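Local coordinates for protein inactive poly [ADP-ribose] polymerase RCD1 (PDB 5NGO) that is an inactive poly(ADP-ribose) polymerase homologue, probably involved in radical-induced cell death, that a downy mildew effector binds to suppress plant immunity, at residues A[89-93]-A[94-98]; A[67-70]-A[71-75]. All coordinates share one frame; numbering follows the deposited sequence.

Interaction 1 (A[89-93]-A[94-98]); sequences IRKSI and YGVGI
I89 reaches across to the returning chain of a tight hairpin. Its CB and CG2 both face G97 O, with CB 4.1 Å from that oxygen. CG2 also meets V96, 3.8 Å from its CG1, the two side chains crossing at about a right angle. CG1 is the link to the tip: it stands anti to the carbonyl carbon (chi1 -43°), and the next torsion, -48°, turns CD1 to within 3.4 Å of I98 CD1, while M170 touches both isoleucines. Between the strands, R90 N donates to G97 O at 3.1 Å and the return bond from G97 N is weak; S92 N reaches G95 O at 3.1 Å. At the I93-Y94 corner, S92 OG takes the amide of Y94 at 2.9 Å, an ST turn, and also pairs with NE2 of H99. I93 runs alongside Y94 and sets CD1 over one ring face, 4.1 Å from the centroid of the Y94 ring, while S92 OG sits at the ring edge. A single serine oxygen thus ties the tip of the hairpin both to its own backbone and to the strand that follows, with apolar contacts at either end of the ladder.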
loop_
_atom_site.group_PDB
_atom_site.type_symbol
_atom_site.label_atom_id
_atom_site.label_comp_id
_atom_site.label_asym_id
_atom_site.label_seq_id
_atom_site.Cartn_x
_atom_site.Cartn_y
_atom_site.Cartn_z
ATOM N N ILE A 89 7.543 0.556 8.360
ATOM C CA ILE A 89 8.815 0.366 7.676
ATOM C C ILE A 89 9.246 -1.072 7.943
ATOM O O ILE A 89 9.225 -1.516 9.111
ATOM C CB ILE A 89 9.939 1.344 8.160
ATOM C CG1 ILE A 89 9.447 2.779 8.353
ATOM C CG2 ILE A 89 11.158 1.214 7.271
ATOM C CD1 ILE A 89 8.647 3.286 7.199
ATOM N N ARG A 90 9.621 -1.780 6.882
ATOM C CA ARG A 90 10.137 -3.135 7.022
ATOM C C ARG A 90 11.430 -3.354 6.248
ATOM O O ARG A 90 11.674 -2.771 5.207
ATOM C CB ARG A 90 9.086 -4.251 6.724
ATOM C CG ARG A 90 8.707 -4.531 5.308
ATOM C CD ARG A 90 7.656 -5.650 5.317
ATOM N NE ARG A 90 7.971 -6.771 4.410
ATOM C CZ ARG A 90 7.139 -7.765 4.075
ATOM N NH1 ARG A 90 5.894 -7.830 4.563
ATOM N NH2 ARG A 90 7.560 -8.712 3.233
ATOM N N LYS A 91 12.248 -4.272 6.763
ATOM C CA LYS A 91 13.422 -4.772 6.076
ATOM C C LYS A 91 13.091 -6.113 5.423
ATOM O O LYS A 91 12.739 -7.045 6.116
ATOM C CB LYS A 91 14.553 -4.950 7.085
ATOM C CG LYS A 91 15.899 -5.339 6.484
ATOM C CD LYS A 91 17.058 -5.068 7.444
ATOM C CE LYS A 91 18.329 -5.776 7.003
ATOM N NZ LYS A 91 18.320 -7.218 7.387
ATOM N N SER A 92 13.213 -6.218 4.100
ATOM C CA SER A 92 12.995 -7.496 3.371
ATOM C C SER A 92 14.259 -7.884 2.604
ATOM O O SER A 92 15.320 -7.304 2.817
ATOM C CB SER A 92 11.802 -7.408 2.400
ATOM O OG SER A 92 12.162 -6.823 1.156
ATOM N N ILE A 93 14.124 -8.845 1.692
ATOM C CA ILE A 93 15.198 -9.234 0.784
ATOM C C ILE A 93 15.437 -8.166 -0.281
ATOM O O ILE A 93 16.524 -8.072 -0.821
ATOM C CB ILE A 93 14.914 -10.602 0.097
ATOM C CG1 ILE A 93 13.520 -10.682 -0.533
ATOM C CG2 ILE A 93 15.104 -11.758 1.083
ATOM C CD1 ILE A 93 13.471 -11.611 -1.735
ATOM N N TYR A 94 14.406 -7.382 -0.583
ATOM C CA TYR A 94 14.474 -6.315 -1.587
ATOM C C TYR A 94 14.990 -4.967 -1.094
ATOM O O TYR A 94 15.204 -4.065 -1.903
ATOM C CB TYR A 94 13.088 -6.100 -2.178
ATOM C CG TYR A 94 12.634 -7.242 -3.005
ATOM C CD1 TYR A 94 13.174 -7.439 -4.269
ATOM C CD2 TYR A 94 11.657 -8.131 -2.548
ATOM C CE1 TYR A 94 12.777 -8.498 -5.059
ATOM C CE2 TYR A 94 11.236 -9.193 -3.337
ATOM C CZ TYR A 94 11.805 -9.369 -4.593
ATOM O OH TYR A 94 11.421 -10.404 -5.408
ATOM N N GLY A 95 15.149 -4.815 0.220
ATOM C CA GLY A 95 15.599 -3.551 0.824
ATOM C C GLY A 95 14.655 -3.017 1.884
ATOM O O GLY A 95 13.735 -3.716 2.325
ATOM N N VAL A 96 14.881 -1.764 2.280
ATOM C CA VAL A 96 14.138 -1.129 3.368
ATOM C C VAL A 96 13.281 0.006 2.821
ATOM O O VAL A 96 13.754 0.897 2.123
ATOM C CB VAL A 96 15.080 -0.583 4.468
ATOM C CG1 VAL A 96 14.315 -0.334 5.761
ATOM C CG2 VAL A 96 16.271 -1.525 4.692
ATOM N N GLY A 97 11.999 -0.045 3.142
ATOM C CA GLY A 97 11.036 0.995 2.761
ATOM C C GLY A 97 9.671 0.630 3.314
ATOM O O GLY A 97 9.570 -0.097 4.324
ATOM N N ILE A 98 8.602 1.077 2.652
ATOM C CA ILE A 98 7.265 0.533 2.919
ATOM C C ILE A 98 6.999 -0.530 1.862
ATOM O O ILE A 98 7.144 -0.270 0.667
ATOM C CB ILE A 98 6.160 1.629 2.957
ATOM C CG1 ILE A 98 6.342 2.560 4.160
ATOM C CG2 ILE A 98 4.741 1.044 3.014
ATOM C CD1 ILE A 98 7.463 3.542 3.994
#

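Interaction 2 (A[67-70]-A[71-75])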
loop_
_atom_site.group_PDB
_atom_site.type_symbol
_atom_site.label_atom_id
_atom_site.label_comp_id
_atom_site.label_asym_id
_atom_site.label_seq_id
_atom_site.Cartn_x
_atom_site.Cartn_y
_atom_site.Cartn_z
ATOM N N LEU A 67 -1.722 -2.450 1.959
ATOM C CA LEU A 67 -0.802 -2.257 3.061
ATOM C C LEU A 67 -1.347 -2.959 4.307
ATOM O O LEU A 67 -2.406 -2.574 4.809
ATOM C CB LEU A 67 -0.656 -0.740 3.339
ATOM C CG LEU A 67 0.282 -0.346 4.481
ATOM C CD1 LEU A 67 1.719 -0.809 4.227
ATOM C CD2 LEU A 67 0.255 1.179 4.627
ATOM N N PRO A 68 -0.657 -3.977 4.824
ATOM C CA PRO A 68 -1.085 -4.582 6.093
ATOM C C PRO A 68 -1.046 -3.597 7.225
ATOM O O PRO A 68 -0.063 -2.821 7.334
ATOM C CB PRO A 68 -0.079 -5.704 6.320
ATOM C CG PRO A 68 0.573 -5.953 4.969
ATOM C CD PRO A 68 0.505 -4.681 4.238
ATOM N N ALA A 69 -2.096 -3.572 8.042
ATOM C CA ALA A 69 -2.180 -2.630 9.153
ATOM C C ALA A 69 -2.627 -3.342 10.417
ATOM O O ALA A 69 -2.640 -4.568 10.472
ATOM C CB ALA A 69 -3.142 -1.505 8.787
ATOM N N LYS A 70 -2.965 -2.578 11.440
ATOM C CA LYS A 70 -3.549 -3.088 12.667
ATOM C C LYS A 70 -4.446 -2.003 13.219
ATOM O O LYS A 70 -4.254 -0.819 12.896
ATOM C CB LYS A 70 -2.468 -3.491 13.669
ATOM C CG LYS A 70 -1.411 -2.414 13.878
ATOM C CD LYS A 70 -0.288 -2.931 14.734
ATOM C CE LYS A 70 1.040 -2.228 14.427
ATOM N NZ LYS A 70 2.131 -2.756 15.293
ATOM N N ARG A 71 -5.403 -2.380 14.064
ATOM C CA ARG A 71 -6.341 -1.424 14.672
ATOM C C ARG A 71 -5.618 -0.210 15.302
ATOM O O ARG A 71 -6.020 0.934 15.088
ATOM C CB ARG A 71 -7.234 -2.116 15.701
ATOM C CG ARG A 71 -8.021 -1.193 16.626
ATOM C CD ARG A 71 -9.205 -1.902 17.274
ATOM N NE ARG A 71 -8.786 -2.741 18.405
ATOM C CZ ARG A 71 -8.378 -2.301 19.605
ATOM N NH1 ARG A 71 -8.291 -0.995 19.878
ATOM N NH2 ARG A 71 -8.006 -3.190 20.525
ATOM N N GLU A 72 -4.534 -0.468 16.032
ATOM C CA GLU A 72 -3.838 0.562 16.805
ATOM C C GLU A 72 -3.231 1.728 15.994
ATOM O O GLU A 72 -3.174 2.852 16.495
ATOM C CB GLU A 72 -2.762 -0.072 17.716
ATOM C CG GLU A 72 -3.315 -0.885 18.898
ATOM C CD GLU A 72 -2.330 -1.910 19.480
ATOM O OE1 GLU A 72 -1.096 -1.711 19.346
ATOM O OE2 GLU A 72 -2.790 -2.919 20.085
ATOM N N VAL A 73 -2.807 1.488 14.744
ATOM C CA VAL A 73 -2.176 2.536 13.915
ATOM C C VAL A 73 -3.149 3.355 13.045
ATOM O O VAL A 73 -2.762 4.404 12.531
ATOM C CB VAL A 73 -1.056 1.938 13.014
ATOM C CG1 VAL A 73 -1.645 1.248 11.782
ATOM C CG2 VAL A 73 -0.027 3.001 12.629
ATOM N N LEU A 74 -4.393 2.899 12.888
ATOM C CA LEU A 74 -5.382 3.565 12.020
ATOM C C LEU A 74 -5.637 5.023 12.394
ATOM O O LEU A 74 -5.639 5.897 11.529
ATOM C CB LEU A 74 -6.727 2.841 12.050
ATOM C CG LEU A 74 -6.810 1.425 11.472
ATOM C CD1 LEU A 74 -8.272 0.985 11.499
ATOM C CD2 LEU A 74 -6.246 1.342 10.057
ATOM N N SER A 75 -5.879 5.259 13.683
ATOM C CA SER A 75 -6.079 6.603 14.226
ATOM C C SER A 75 -4.951 7.579 13.831
ATOM O O SER A 75 -5.219 8.690 13.395
ATOM C CB SER A 75 -6.223 6.534 15.759
ATOM O OG SER A 75 -5.937 7.784 16.368
#
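K70 O accepts the first bond of the helical turn at 71-74. V73 N donates to K70 O at 3.3 Å, and the bond is far from ideal: it bends to 145° at the hydrogen, and the donor stands 52° out of the carbonyl plane. Two side-chain carbons pack against the same oxygen. CG1 of V73, held between its own backbone N and carbonyl carbon (chi1 79°), comes within 3.5 Å of K70 O, and CG of L74 approaches that oxygen to 3.7 Å. A69 extends the apolar side of the turn more loosely, its CB lying 4.3 Å from V73 CG1 and 4.4 Å from L74 CD2. Outside the turn this face is closed by V84 and F88 against V73 and by Y122 of strand 121-129 against L74.

The side of K70 and E72 is looser. Past CG, which is 4.2 Å from V73 CG1, the K70 chain runs out extended; its NZ remains 5.3 Å from OE1 of the exposed E72, opposite charges that do not touch but may attract weakly. R71 takes a separate course: exposed as well, it nevertheless lies on Y122, and its guanidinium forms a salt bridge with E117. A second three-residue bond, from L74 N to R71 O, is weak. Successive bonds of this span are typical of a short 3-10-like turn, here following directly on strand 62-68 of the poly(ADP-ribose) polymerase catalytic fold.

In the fold
From the N terminus, strand 62-68 runs through the mixed sheet and interaction 2 turns its end into the short helix 71-74. The chain then passes through helix 77-80 and a partly unmodelled loop to strand 89-91, where interaction 1 closes a hairpin that delivers it to strand 98-102. The two contacts follow in series, neither nested nor crossed, with centres about 18 Å apart. They meet through the sheet, in which strands 62-68 and 98-102 are antiparallel neighbours: I98 CG2 packs 3.7 Å from L67 CD1. In active relatives, these strands carry catalytic-triad histidine and tyrosine; L67 and H99 probably occupy the equivalent places, consistent with inactivity.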